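PDB 3DXL: long form salivary protein D7L1 from Aedes aegypti, which binds and sequesters host biogenic amines and leukotrienes, modulating blood feeding by female mosquitoes on vertebrates. Local coordinates for residues C157-Y162 with D167-L172; C173-Y178 with A184-H189; C192-K195 with Y199-K202; H246-L251 with E262-R267. One frame throughout, in Å; residues are numbered along the deposited sequence.

Contact 1. Residues C157-Y162 with D167-L172; sequences CENKYY and DKRQQL
Arg169 reaches back to the end of helix 153-161 and binds two oxygens there with its guanidinium group. NH1 donates to the backbone O of Tyr162 over 2.9 Å, at an N-H...O angle of 164°, and also to OD1 of Asn159. NH2 adds a longer, more bent bond of 3.3 Å to the same Asn159 OD1, so one amide oxygen is gripped end-on by two nitrogens. Both acceptors lie in the guanidinium plane, which together with a salt bridge from Arg169 NE to Asp297 fixes the rotation of the group; CD1 of Leu172 lies over the rim of one face. The bend at chi2 (64°) turns the Arg169 chain toward the helix although its CB points away. A second carbonyl of the helix end is met by Lys168, whose NZ donates to Tyr161 O over 2.7 Å, from above the carbonyl plane. Side chains from the loop that follows thus bind carbonyls at the C-terminal end of helix 153-161, in the C-terminal odorant-binding-protein domain. On the apolar side, Leu172 CD2 packs at 3.6 Å on CG of Glu158, a noradrenaline-binding residue whose OE1 is paired with Arg176. The ring of Tyr162 has the carbonyl O of Lys168 at its edge and stands nearly perpendicular to the Gln171 amide. A water 2.7 Å from Tyr162 OH donates to Gln171 OE1 over 2.8 Å.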
loop_
_atom_site.group_PDB
_atom_site.type_symbol
_atom_site.label_atom_id
_atom_site.label_comp_id
_atom_site.label_asym_id
_atom_site.label_seq_id
_atom_site.Cartn_x
_atom_site.Cartn_y
_atom_site.Cartn_z
ATOM N N CYS A 157 3.587 -12.710 -4.910
ATOM C CA CYS A 157 4.725 -12.599 -5.814
ATOM C C CYS A 157 5.369 -13.965 -6.059
ATOM O O CYS A 157 5.655 -14.336 -7.210
ATOM C CB CYS A 157 5.756 -11.620 -5.263
ATOM S SG CYS A 157 5.161 -9.914 -5.154
ATOM N N GLU A 158 5.582 -14.715 -4.979
ATOM C CA GLU A 158 6.176 -16.053 -5.085
ATOM C C GLU A 158 5.383 -16.916 -6.058
ATOM O O GLU A 158 5.965 -17.641 -6.870
ATOM C CB GLU A 158 6.156 -16.741 -3.736
ATOM C CG GLU A 158 7.148 -16.212 -2.742
ATOM C CD GLU A 158 7.038 -16.911 -1.407
ATOM O OE1 GLU A 158 6.018 -17.571 -1.143
ATOM O OE2 GLU A 158 7.984 -16.807 -0.608
ATOM N N ASN A 159 4.053 -16.854 -5.969
ATOM C CA ASN A 159 3.219 -17.711 -6.801
ATOM C C ASN A 159 3.257 -17.308 -8.269
ATOM O O ASN A 159 3.106 -18.158 -9.146
ATOM C CB ASN A 159 1.788 -17.740 -6.276
ATOM C CG ASN A 159 1.668 -18.421 -4.931
ATOM O OD1 ASN A 159 2.602 -19.089 -4.462
ATOM N ND2 ASN A 159 0.511 -18.279 -4.302
ATOM N N LYS A 160 3.482 -16.028 -8.534
ATOM C CA LYS A 160 3.610 -15.530 -9.887
ATOM C C LYS A 160 4.927 -15.966 -10.528
ATOM O O LYS A 160 4.958 -16.381 -11.686
ATOM C CB LYS A 160 3.500 -14.005 -9.851
ATOM C CG LYS A 160 3.548 -13.295 -11.167
ATOM C CD LYS A 160 3.207 -11.826 -10.972
ATOM C CE LYS A 160 3.383 -11.050 -12.258
ATOM N NZ LYS A 160 3.197 -9.599 -12.009
ATOM N N TYR A 161 6.020 -15.883 -9.773
ATOM C CA TYR A 161 7.344 -16.087 -10.358
ATOM C C TYR A 161 7.927 -17.479 -10.132
ATOM O O TYR A 161 8.762 -17.922 -10.920
ATOM C CB TYR A 161 8.309 -14.985 -9.907
ATOM C CG TYR A 161 7.852 -13.635 -10.398
ATOM C CD1 TYR A 161 8.000 -13.275 -11.741
ATOM C CD2 TYR A 161 7.227 -12.731 -9.542
ATOM C CE1 TYR A 161 7.555 -12.052 -12.204
ATOM C CE2 TYR A 161 6.780 -11.496 -10.008
ATOM C CZ TYR A 161 6.948 -11.168 -11.335
ATOM O OH TYR A 161 6.505 -9.942 -11.798
ATOM N N TYR A 162 7.484 -18.146 -9.069
ATOM C CA TYR A 162 7.954 -19.493 -8.701
ATOM C C TYR A 162 6.725 -20.369 -8.439
ATOM O O TYR A 162 6.490 -20.792 -7.313
ATOM C CB TYR A 162 8.881 -19.421 -7.467
ATOM C CG TYR A 162 10.047 -18.503 -7.695
ATOM C CD1 TYR A 162 11.230 -18.984 -8.261
ATOM C CD2 TYR A 162 9.965 -17.142 -7.384
ATOM C CE1 TYR A 162 12.294 -18.140 -8.509
ATOM C CE2 TYR A 162 11.012 -16.287 -7.631
ATOM C CZ TYR A 162 12.179 -16.790 -8.192
ATOM O OH TYR A 162 13.217 -15.937 -8.425
ATOM N N ASP A 167 9.017 -26.570 -11.695
ATOM C CA ASP A 167 10.398 -26.832 -11.315
ATOM C C ASP A 167 11.084 -25.618 -10.668
ATOM O O ASP A 167 12.204 -25.728 -10.177
ATOM C CB ASP A 167 11.200 -27.347 -12.523
ATOM C CG ASP A 167 11.296 -26.334 -13.659
ATOM O OD1 ASP A 167 10.815 -25.186 -13.525
ATOM O OD2 ASP A 167 11.871 -26.700 -14.712
ATOM N N LYS A 168 10.403 -24.471 -10.674
ATOM C CA LYS A 168 10.906 -23.238 -10.059
ATOM C C LYS A 168 10.612 -23.162 -8.566
ATOM O O LYS A 168 11.297 -22.449 -7.825
ATOM C CB LYS A 168 10.295 -22.019 -10.761
ATOM C CG LYS A 168 10.708 -21.888 -12.220
ATOM C CD LYS A 168 10.464 -20.488 -12.773
ATOM C CE LYS A 168 9.039 -20.292 -13.279
ATOM N NZ LYS A 168 8.686 -18.849 -13.478
ATOM N N ARG A 169 9.586 -23.880 -8.130
ATOM C CA ARG A 169 9.074 -23.768 -6.770
ATOM C C ARG A 169 10.157 -23.983 -5.719
ATOM O O ARG A 169 10.181 -23.304 -4.692
ATOM C CB ARG A 169 7.906 -24.740 -6.564
ATOM C CG ARG A 169 7.123 -24.518 -5.281
ATOM C CD ARG A 169 6.447 -23.160 -5.320
ATOM N NE ARG A 169 5.356 -23.064 -4.363
ATOM C CZ ARG A 169 4.579 -21.991 -4.237
ATOM N NH1 ARG A 169 4.767 -20.936 -5.016
ATOM N NH2 ARG A 169 3.604 -21.992 -3.341
ATOM N N GLN A 170 11.068 -24.912 -6.003
ATOM C CA GLN A 170 12.147 -25.290 -5.081
ATOM C C GLN A 170 13.051 -24.122 -4.691
ATOM O O GLN A 170 13.648 -24.135 -3.622
ATOM C CB GLN A 170 12.980 -26.439 -5.678
ATOM C CG GLN A 170 13.702 -26.084 -6.983
ATOM C CD GLN A 170 14.400 -27.271 -7.634
ATOM O OE1 GLN A 170 15.160 -27.988 -6.987
ATOM N NE2 GLN A 170 14.154 -27.471 -8.923
ATOM N N GLN A 171 13.141 -23.109 -5.549
ATOM C CA GLN A 171 13.989 -21.959 -5.258
ATOM C C GLN A 171 13.517 -21.163 -4.048
ATOM O O GLN A 171 14.296 -20.425 -3.456
ATOM C CB GLN A 171 14.114 -21.052 -6.476
ATOM C CG GLN A 171 14.838 -21.695 -7.650
ATOM C CD GLN A 171 15.090 -20.708 -8.765
ATOM O OE1 GLN A 171 15.650 -19.633 -8.551
ATOM N NE2 GLN A 171 14.677 -21.067 -9.968
ATOM N N LEU A 172 12.248 -21.322 -3.676
ATOM C CA LEU A 172 11.726 -20.597 -2.522
ATOM C C LEU A 172 12.459 -20.977 -1.234
ATOM O O LEU A 172 12.524 -20.175 -0.314
ATOM C CB LEU A 172 10.220 -20.801 -2.379
ATOM C CG LEU A 172 9.367 -20.160 -3.476
ATOM C CD1 LEU A 172 7.899 -20.372 -3.148
ATOM C CD2 LEU A 172 9.670 -18.666 -3.639
HETATM O O HOH W 1 15.234 -17.140 -9.709
#

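Contact 2. Residues C173-Y178 with A184-H189; sequences CQIRQY and ALFKEH
Ile175, in the short helix 172-175, faces Phe186 in the first turn of helix 184-196, and their CA atoms, 8.8 Å apart, mark the nearest approach of the two backbones. A type I beta turn runs from Ile175 to Tyr178, whose N binds Ile175 O at 3.0 Å. Tyr178 has positive phi (67°) and is the C-prime residue of a Schellman motif that ends the helix. Gln177 folds back so that its NE2 donates to Cys173 O over 2.8 Å, from above the carbonyl plane. No hydrogen bond joins the two segments; the meeting is apolar and buried. Ile175 CG1 touches Phe186 CE1 at 3.7 Å, while Ile175 CD1 lies 3.9 Å from Phe186 CD1, and the two side chains run antiparallel alongside one another. Phe186 has CG anti to its backbone N (chi1 -176°), which directs the ring at Ile175. On the other branch, Ile175 CG2 comes to 4.2 Å from NE2 of His189, obliquely to the imidazole. Tyr162 meets the His189 ring edge-to-face and also touches Ile175 and Phe186, while His189 NE2 is hydrogen-bonded to a glycerol. Arg176, next to Ile175, and His189 both bind noradrenaline, so the packing lies at the biogenic-amine pocket of the C-terminal odorant-binding-protein domain.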
loop_
_atom_site.group_PDB
_atom_site.type_symbol
_atom_site.label_atom_id
_atom_site.label_comp_id
_atom_site.label_asym_id
_atom_site.label_seq_id
_atom_site.Cartn_x
_atom_site.Cartn_y
_atom_site.Cartn_z
ATOM N N CYS A 173 13.009 -22.191 -1.172
ATOM C CA CYS A 173 13.800 -22.614 -0.018
ATOM C C CYS A 173 14.928 -21.633 0.265
ATOM O O CYS A 173 15.150 -21.255 1.415
ATOM C CB CYS A 173 14.368 -24.015 -0.241
ATOM S SG CYS A 173 13.117 -25.302 -0.225
ATOM N N GLN A 174 15.634 -21.223 -0.782
ATOM C CA GLN A 174 16.746 -20.291 -0.649
ATOM C C GLN A 174 16.241 -18.849 -0.536
ATOM O O GLN A 174 16.770 -18.065 0.261
ATOM C CB GLN A 174 17.700 -20.435 -1.837
ATOM C CG GLN A 174 18.433 -21.785 -1.906
ATOM C CD GLN A 174 17.622 -22.873 -2.595
ATOM O OE1 GLN A 174 17.112 -22.680 -3.703
ATOM N NE2 GLN A 174 17.499 -24.023 -1.942
ATOM N N ILE A 175 15.227 -18.503 -1.330
ATOM C CA ILE A 175 14.709 -17.144 -1.360
ATOM C C ILE A 175 14.187 -16.717 0.018
ATOM O O ILE A 175 14.485 -15.611 0.495
ATOM C CB ILE A 175 13.642 -17.004 -2.470
ATOM C CG1 ILE A 175 14.328 -17.028 -3.838
ATOM C CG2 ILE A 175 12.822 -15.718 -2.300
ATOM C CD1 ILE A 175 13.396 -17.264 -5.003
ATOM N N ARG A 176 13.467 -17.614 0.684
ATOM C CA ARG A 176 12.865 -17.301 1.976
ATOM C C ARG A 176 13.903 -17.229 3.087
ATOM O O ARG A 176 13.616 -16.716 4.168
ATOM C CB ARG A 176 11.782 -18.310 2.340
ATOM C CG ARG A 176 10.538 -18.209 1.483
ATOM C CD ARG A 176 9.467 -19.102 2.042
ATOM N NE ARG A 176 8.231 -19.027 1.265
ATOM C CZ ARG A 176 7.122 -19.696 1.562
ATOM N NH1 ARG A 176 7.081 -20.489 2.627
ATOM N NH2 ARG A 176 6.048 -19.566 0.794
ATOM N N GLN A 177 15.101 -17.740 2.810
ATOM C CA GLN A 177 16.226 -17.645 3.749
ATOM C C GLN A 177 17.168 -16.486 3.403
ATOM O O GLN A 177 18.327 -16.446 3.840
ATOM C CB GLN A 177 16.980 -18.977 3.829
ATOM C CG GLN A 177 16.141 -20.122 4.387
ATOM C CD GLN A 177 16.909 -21.419 4.469
ATOM O OE1 GLN A 177 17.692 -21.635 5.396
ATOM N NE2 GLN A 177 16.694 -22.291 3.495
ATOM N N TYR A 178 16.657 -15.537 2.624
ATOM C CA TYR A 178 17.384 -14.297 2.297
ATOM C C TYR A 178 18.622 -14.498 1.423
ATOM O O TYR A 178 19.530 -13.678 1.434
ATOM C CB TYR A 178 17.718 -13.477 3.561
ATOM C CG TYR A 178 16.493 -12.844 4.186
ATOM C CD1 TYR A 178 15.962 -11.653 3.680
ATOM C CD2 TYR A 178 15.855 -13.439 5.265
ATOM C CE1 TYR A 178 14.835 -11.074 4.236
ATOM C CE2 TYR A 178 14.715 -12.872 5.835
ATOM C CZ TYR A 178 14.216 -11.673 5.318
ATOM O OH TYR A 178 13.091 -11.068 5.857
ATOM N N ALA A 184 17.531 -12.696 -13.797
ATOM C CA ALA A 184 16.454 -11.784 -14.190
ATOM C C ALA A 184 15.124 -12.094 -13.502
ATOM O O ALA A 184 14.402 -11.178 -13.088
ATOM C CB ALA A 184 16.280 -11.789 -15.711
ATOM N N LEU A 185 14.791 -13.375 -13.382
ATOM C CA LEU A 185 13.550 -13.780 -12.723
ATOM C C LEU A 185 13.501 -13.290 -11.280
ATOM O O LEU A 185 12.490 -12.722 -10.851
ATOM C CB LEU A 185 13.365 -15.301 -12.771
ATOM C CG LEU A 185 12.100 -15.874 -12.124
ATOM C CD1 LEU A 185 10.844 -15.349 -12.799
ATOM C CD2 LEU A 185 12.107 -17.394 -12.154
ATOM N N PHE A 186 14.578 -13.500 -10.530
ATOM C CA PHE A 186 14.605 -13.063 -9.149
ATOM C C PHE A 186 14.548 -11.537 -9.019
ATOM O O PHE A 186 13.933 -11.007 -8.092
ATOM C CB PHE A 186 15.810 -13.633 -8.400
ATOM C CG PHE A 186 15.818 -13.270 -6.950
ATOM C CD1 PHE A 186 14.900 -13.846 -6.071
ATOM C CD2 PHE A 186 16.709 -12.320 -6.471
ATOM C CE1 PHE A 186 14.896 -13.503 -4.726
ATOM C CE2 PHE A 186 16.708 -11.969 -5.122
ATOM C CZ PHE A 186 15.803 -12.562 -4.254
ATOM N N LYS A 187 15.177 -10.829 -9.949
ATOM C CA LYS A 187 15.092 -9.374 -9.950
ATOM C C LYS A 187 13.663 -8.880 -10.170
ATOM O O LYS A 187 13.243 -7.911 -9.549
ATOM C CB LYS A 187 16.063 -8.773 -10.969
ATOM C CG LYS A 187 17.527 -9.057 -10.629
ATOM C CD LYS A 187 18.479 -8.339 -11.560
ATOM C CE LYS A 187 19.926 -8.681 -11.231
ATOM N NZ LYS A 187 20.854 -8.046 -12.201
ATOM N N GLU A 188 12.910 -9.572 -11.013
ATOM C CA GLU A 188 11.518 -9.205 -11.255
ATOM C C GLU A 188 10.646 -9.549 -10.054
ATOM O O GLU A 188 9.784 -8.770 -9.657
ATOM C CB GLU A 188 10.987 -9.904 -12.501
ATOM C CG GLU A 188 9.760 -9.226 -13.084
ATOM C CD GLU A 188 9.193 -9.935 -14.303
ATOM O OE1 GLU A 188 9.917 -10.738 -14.939
ATOM O OE2 GLU A 188 8.007 -9.689 -14.615
ATOM N N HIS A 189 10.855 -10.729 -9.485
ATOM C CA HIS A 189 10.157 -11.131 -8.283
ATOM C C HIS A 189 10.394 -10.128 -7.143
ATOM O O HIS A 189 9.457 -9.731 -6.435
ATOM C CB HIS A 189 10.593 -12.543 -7.867
ATOM C CG HIS A 189 10.221 -12.875 -6.461
ATOM N ND1 HIS A 189 8.940 -13.226 -6.091
ATOM C CD2 HIS A 189 10.943 -12.826 -5.319
ATOM C CE1 HIS A 189 8.899 -13.412 -4.783
ATOM N NE2 HIS A 189 10.103 -13.180 -4.292
#

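Contact 3. Residues C192-K195 with Y199-K202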
loop_
_atom_site.group_PDB
_atom_site.type_symbol
_atom_site.label_atom_id
_atom_site.label_comp_id
_atom_site.label_asym_id
_atom_site.label_seq_id
_atom_site.Cartn_x
_atom_site.Cartn_y
_atom_site.Cartn_z
ATOM N N CYS A 192 8.461 -7.049 -7.624
ATOM C CA CYS A 192 7.076 -7.305 -7.196
ATOM C C CYS A 192 6.923 -7.109 -5.693
ATOM O O CYS A 192 5.994 -6.428 -5.239
ATOM C CB CYS A 192 6.658 -8.723 -7.608
ATOM S SG CYS A 192 4.985 -9.262 -7.132
ATOM N N VAL A 193 7.845 -7.671 -4.915
ATOM C CA VAL A 193 7.745 -7.602 -3.456
ATOM C C VAL A 193 8.010 -6.181 -2.943
ATOM O O VAL A 193 7.227 -5.646 -2.155
ATOM C CB VAL A 193 8.695 -8.606 -2.771
ATOM C CG1 VAL A 193 8.672 -8.425 -1.267
ATOM C CG2 VAL A 193 8.314 -10.033 -3.140
ATOM N N MET A 194 9.109 -5.580 -3.391
ATOM C CA MET A 194 9.498 -4.247 -2.916
ATOM C C MET A 194 8.468 -3.172 -3.265
ATOM O O MET A 194 8.240 -2.251 -2.484
ATOM C CB MET A 194 10.878 -3.861 -3.455
ATOM C CG MET A 194 12.007 -4.753 -2.966
ATOM S SD MET A 194 12.515 -4.466 -1.253
ATOM C CE MET A 194 13.545 -2.996 -1.435
ATOM N N LYS A 195 7.848 -3.291 -4.436
ATOM C CA LYS A 195 6.774 -2.366 -4.790
ATOM C C LYS A 195 5.503 -2.685 -4.011
ATOM O O LYS A 195 4.767 -1.783 -3.608
ATOM C CB LYS A 195 6.528 -2.362 -6.298
ATOM C CG LYS A 195 7.621 -1.622 -7.030
ATOM C CD LYS A 195 7.448 -1.680 -8.524
ATOM C CE LYS A 195 8.490 -0.833 -9.222
ATOM N NZ LYS A 195 8.643 -1.234 -10.640
ATOM N N TYR A 199 8.296 -0.095 -0.499
ATOM C CA TYR A 199 9.684 0.356 -0.312
ATOM C C TYR A 199 10.193 1.039 -1.576
ATOM O O TYR A 199 11.072 1.892 -1.500
ATOM C CB TYR A 199 10.618 -0.804 0.026
ATOM C CG TYR A 199 10.479 -1.381 1.406
ATOM C CD1 TYR A 199 9.425 -1.042 2.247
ATOM C CD2 TYR A 199 11.404 -2.318 1.853
ATOM C CE1 TYR A 199 9.312 -1.606 3.495
ATOM C CE2 TYR A 199 11.300 -2.886 3.086
ATOM C CZ TYR A 199 10.261 -2.538 3.913
ATOM O OH TYR A 199 10.145 -3.124 5.141
ATOM N N ILE A 200 9.630 0.642 -2.721
ATOM C CA ILE A 200 9.922 1.234 -4.021
ATOM C C ILE A 200 8.599 1.703 -4.608
ATOM O O ILE A 200 7.605 0.980 -4.560
ATOM C CB ILE A 200 10.590 0.202 -4.980
ATOM C CG1 ILE A 200 11.907 -0.329 -4.388
ATOM C CG2 ILE A 200 10.798 0.777 -6.383
ATOM C CD1 ILE A 200 13.079 0.651 -4.387
ATOM N N THR A 201 8.592 2.927 -5.130
ATOM C CA THR A 201 7.385 3.525 -5.731
ATOM C C THR A 201 7.121 2.992 -7.143
ATOM O O THR A 201 7.950 2.302 -7.730
ATOM C CB THR A 201 7.518 5.066 -5.811
ATOM O OG1 THR A 201 8.535 5.403 -6.753
ATOM C CG2 THR A 201 7.852 5.660 -4.449
ATOM N N LYS A 202 5.969 3.368 -7.706
ATOM C CA LYS A 202 5.623 3.029 -9.097
ATOM C C LYS A 202 6.660 3.483 -10.143
ATOM O O LYS A 202 6.825 2.833 -11.178
ATOM C CB LYS A 202 4.229 3.569 -9.456
ATOM C CG LYS A 202 4.144 5.093 -9.563
ATOM C CD LYS A 202 2.794 5.558 -10.103
ATOM C CE LYS A 202 2.812 7.045 -10.421
ATOM N NZ LYS A 202 1.501 7.535 -10.942
HETATM O O HOH W 2 4.951 0.713 -4.817
HETATM O O HOH W 3 6.115 -0.082 -11.454
#
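Met194 O receives both backbone hydrogen bonds of this contact. Ile200 N donates to it over 3.2 Å at 157°, from well above the carbonyl plane, and Tyr199 N adds a weak bond at 2.9 Å, bent to 124°. A further backbone approach is a CA-H...O contact of 3.5 Å between Lys195 CA and Ile200 O. The chain therefore doubles back just after helix 184-196, and residues 199-202 lie against its last turn, within the all-helical C-terminal odorant-binding-protein domain; Cys192, two residues before Met194, ties the same helix to helix 153-161 by its disulfide to Cys157. Apolar contacts fill the fold-back. Met194 CB meets Ile200 CG1 at 3.8 Å. Bends at chi2 and chi3 curl the rest of the Met194 chain toward Tyr199, bringing Met194 SD to 3.9 Å from Tyr199 CD2 in an oblique Met-aromatic contact and CE into the plane of the ring at its edge. Lys195, extended beyond CG, runs beside Ile200 CG2 and carries its CE past Thr201 O. Two waters complete the polar links: one donates to the carbonyl oxygens of Lys195 and Ile200, the other takes a bond from Lys195 NZ, 2.9 Å away, and donates to Lys202 O. The Lys195 ammonium also forms a salt bridge with Asp191 and a hydrogen bond to Asn204, while Tyr199 OH is bonded to Asp214.

Contact 4. Residues H246-L251 with E262-R267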
loop_
_atom_site.group_PDB
_atom_site.type_symbol
_atom_site.label_atom_id
_atom_site.label_comp_id
_atom_site.label_asym_id
_atom_site.label_seq_id
_atom_site.Cartn_x
_atom_site.Cartn_y
_atom_site.Cartn_z
ATOM N N HIS A 246 18.419 -4.066 -6.316
ATOM C CA HIS A 246 19.582 -3.391 -5.760
ATOM C C HIS A 246 19.418 -3.063 -4.281
ATOM O O HIS A 246 20.311 -3.332 -3.473
ATOM C CB HIS A 246 19.900 -2.113 -6.532
ATOM C CG HIS A 246 20.927 -1.254 -5.866
ATOM N ND1 HIS A 246 22.278 -1.528 -5.923
ATOM C CD2 HIS A 246 20.800 -0.126 -5.126
ATOM C CE1 HIS A 246 22.938 -0.603 -5.249
ATOM N NE2 HIS A 246 22.065 0.256 -4.751
ATOM N N TYR A 247 18.285 -2.454 -3.924
ATOM C CA TYR A 247 18.088 -2.068 -2.541
ATOM C C TYR A 247 17.893 -3.271 -1.633
ATOM O O TYR A 247 18.407 -3.288 -0.509
ATOM C CB TYR A 247 16.944 -1.058 -2.414
ATOM C CG TYR A 247 17.378 0.334 -2.813
ATOM C CD1 TYR A 247 18.190 1.091 -1.977
ATOM C CD2 TYR A 247 16.999 0.879 -4.034
ATOM C CE1 TYR A 247 18.603 2.360 -2.338
ATOM C CE2 TYR A 247 17.407 2.165 -4.403
ATOM C CZ TYR A 247 18.206 2.885 -3.550
ATOM O OH TYR A 247 18.613 4.148 -3.897
ATOM N N TYR A 248 17.164 -4.270 -2.124
ATOM C CA TYR A 248 17.006 -5.509 -1.365
ATOM C C TYR A 248 18.367 -6.150 -1.046
ATOM O O TYR A 248 18.674 -6.428 0.117
ATOM C CB TYR A 248 16.101 -6.479 -2.125
ATOM C CG TYR A 248 15.956 -7.826 -1.461
ATOM C CD1 TYR A 248 15.185 -7.977 -0.311
ATOM C CD2 TYR A 248 16.622 -8.952 -1.964
ATOM C CE1 TYR A 248 15.059 -9.224 0.317
ATOM C CE2 TYR A 248 16.500 -10.197 -1.348
ATOM C CZ TYR A 248 15.721 -10.323 -0.213
ATOM O OH TYR A 248 15.589 -11.543 0.411
ATOM N N LYS A 249 19.173 -6.345 -2.085
ATOM C CA LYS A 249 20.502 -6.936 -1.934
ATOM C C LYS A 249 21.363 -6.102 -0.985
ATOM O O LYS A 249 22.013 -6.636 -0.084
ATOM C CB LYS A 249 21.160 -7.024 -3.300
ATOM C CG LYS A 249 22.613 -7.488 -3.272
ATOM C CD LYS A 249 23.142 -7.684 -4.673
ATOM C CE LYS A 249 24.649 -7.964 -4.694
ATOM N NZ LYS A 249 25.030 -9.299 -4.125
ATOM N N CYS A 250 21.358 -4.787 -1.189
ATOM C CA CYS A 250 22.151 -3.886 -0.375
ATOM C C CYS A 250 21.785 -4.010 1.101
ATOM O O CYS A 250 22.656 -4.161 1.951
ATOM C CB CYS A 250 21.983 -2.448 -0.861
ATOM S SG CYS A 250 23.229 -1.294 -0.264
ATOM N N LEU A 251 20.487 -3.977 1.404
ATOM C CA LEU A 251 20.028 -4.091 2.780
ATOM C C LEU A 251 20.401 -5.439 3.399
ATOM O O LEU A 251 20.886 -5.492 4.532
ATOM C CB LEU A 251 18.521 -3.849 2.871
ATOM C CG LEU A 251 18.119 -2.373 2.748
ATOM C CD1 LEU A 251 16.662 -2.248 2.338
ATOM C CD2 LEU A 251 18.379 -1.653 4.052
ATOM N N GLU A 262 14.341 -8.764 10.355
ATOM C CA GLU A 262 13.291 -8.724 11.357
ATOM C C GLU A 262 12.113 -7.838 10.923
ATOM O O GLU A 262 10.946 -8.238 11.015
ATOM C CB GLU A 262 13.853 -8.285 12.707
ATOM C CG GLU A 262 12.861 -8.465 13.820
ATOM C CD GLU A 262 13.408 -8.218 15.217
ATOM O OE1 GLU A 262 14.636 -8.027 15.398
ATOM O OE2 GLU A 262 12.583 -8.236 16.144
ATOM N N ALA A 263 12.429 -6.650 10.420
ATOM C CA ALA A 263 11.414 -5.711 9.960
ATOM C C ALA A 263 10.635 -6.263 8.761
ATOM O O ALA A 263 9.409 -6.135 8.679
ATOM C CB ALA A 263 12.065 -4.401 9.608
ATOM N N PHE A 264 11.363 -6.863 7.826
ATOM C CA PHE A 264 10.808 -7.391 6.574
ATOM C C PHE A 264 9.921 -8.597 6.880
ATOM O O PHE A 264 8.838 -8.736 6.317
ATOM C CB PHE A 264 11.979 -7.794 5.674
ATOM C CG PHE A 264 11.724 -7.740 4.183
ATOM C CD1 PHE A 264 11.409 -6.545 3.550
ATOM C CD2 PHE A 264 11.926 -8.874 3.390
ATOM C CE1 PHE A 264 11.263 -6.495 2.170
ATOM C CE2 PHE A 264 11.774 -8.821 2.004
ATOM C CZ PHE A 264 11.440 -7.620 1.405
ATOM N N ASP A 265 10.370 -9.455 7.794
ATOM C CA ASP A 265 9.559 -10.591 8.224
ATOM C C ASP A 265 8.232 -10.122 8.815
ATOM O O ASP A 265 7.168 -10.667 8.511
ATOM C CB ASP A 265 10.276 -11.441 9.285
ATOM C CG ASP A 265 11.358 -12.344 8.714
ATOM O OD1 ASP A 265 11.527 -12.451 7.482
ATOM O OD2 ASP A 265 12.055 -12.949 9.549
ATOM N N TYR A 266 8.279 -9.115 9.682
ATOM C CA TYR A 266 7.042 -8.639 10.300
ATOM C C TYR A 266 6.137 -7.943 9.275
ATOM O O TYR A 266 4.907 -8.078 9.331
ATOM C CB TYR A 266 7.339 -7.719 11.480
ATOM C CG TYR A 266 6.132 -7.346 12.326
ATOM C CD1 TYR A 266 5.172 -8.295 12.684
ATOM C CD2 TYR A 266 5.977 -6.039 12.803
ATOM C CE1 TYR A 266 4.082 -7.946 13.476
ATOM C CE2 TYR A 266 4.895 -5.693 13.603
ATOM C CZ TYR A 266 3.959 -6.648 13.934
ATOM O OH TYR A 266 2.892 -6.325 14.733
ATOM N N ARG A 267 6.742 -7.246 8.316
ATOM C CA ARG A 267 5.961 -6.677 7.225
ATOM C C ARG A 267 5.239 -7.763 6.437
ATOM O O ARG A 267 4.072 -7.577 6.068
ATOM C CB ARG A 267 6.820 -5.809 6.308
ATOM C CG ARG A 267 6.026 -5.157 5.159
ATOM C CD ARG A 267 4.841 -4.340 5.675
ATOM N NE ARG A 267 4.083 -3.656 4.630
ATOM C CZ ARG A 267 4.388 -2.458 4.142
ATOM N NH1 ARG A 267 5.475 -1.808 4.562
ATOM N NH2 ARG A 267 3.589 -1.894 3.237
#
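Tyr248 and Phe264 carry the whole of this buried contact, meeting between helix 243-253 and helix 257-271. Their CA atoms are 10.2 Å apart, so the helices meet here through the rims of two rings and not through their backbones. The closest atoms are Tyr248 CE1 and Phe264 CE2, at 3.7 Å. CZ of Phe264 lies a little farther out, 4.1 Å from both CD1 and CE1 of Tyr248, so one border of the phenol spans two atoms of the phenyl ring. The ring centroids are 5.8 Å apart and the planes are inclined at 40°, an oblique pairing. In Tyr248, CG lies anti to the backbone N (chi1 176°), which carries the ring end closer to Phe264 than the direction of its CB would suggest. Phe264 likewise has CG opposite its backbone N, and its CB already points toward the other helix. Around the pair, Phe186 and Thr190 of helix 184-196 touch the Tyr248 side chain, while Val193 of that helix and Phe260 pack on Phe264. Tyr248 OH is hydrogen-bonded to a bound glycerol, and a Tris molecule lies close to Phe264. With these two molecules at hand and Asp265, which binds noradrenaline, next in the chain, the pair probably lines the biogenic-amine pocket of an odorant-binding-protein fold.

Contacts 1, 2 and 4 gather round the biogenic-amine pocket. Contacts 1 and 2 touch through the salt bridge from Glu158 OE1 to Arg176 NH2, 2.8 Å long, which joins two noradrenaline-binding residues. Contact 2 meets contact 4, their centres about 12 Å apart, where Tyr178 OH lies 2.6 Å from OD1 of Asp265, a third such residue. Contact 3 continues helix 184-196 from contact 2, their centres about 15 Å apart. It is tied to contact 1 by the Cys157-Cys192 disulfide, and to contact 4 by packing of Tyr199 and Val193 on Phe264. Contacts 1 and 4 do not touch; their nearest atoms are about 9 Å apart.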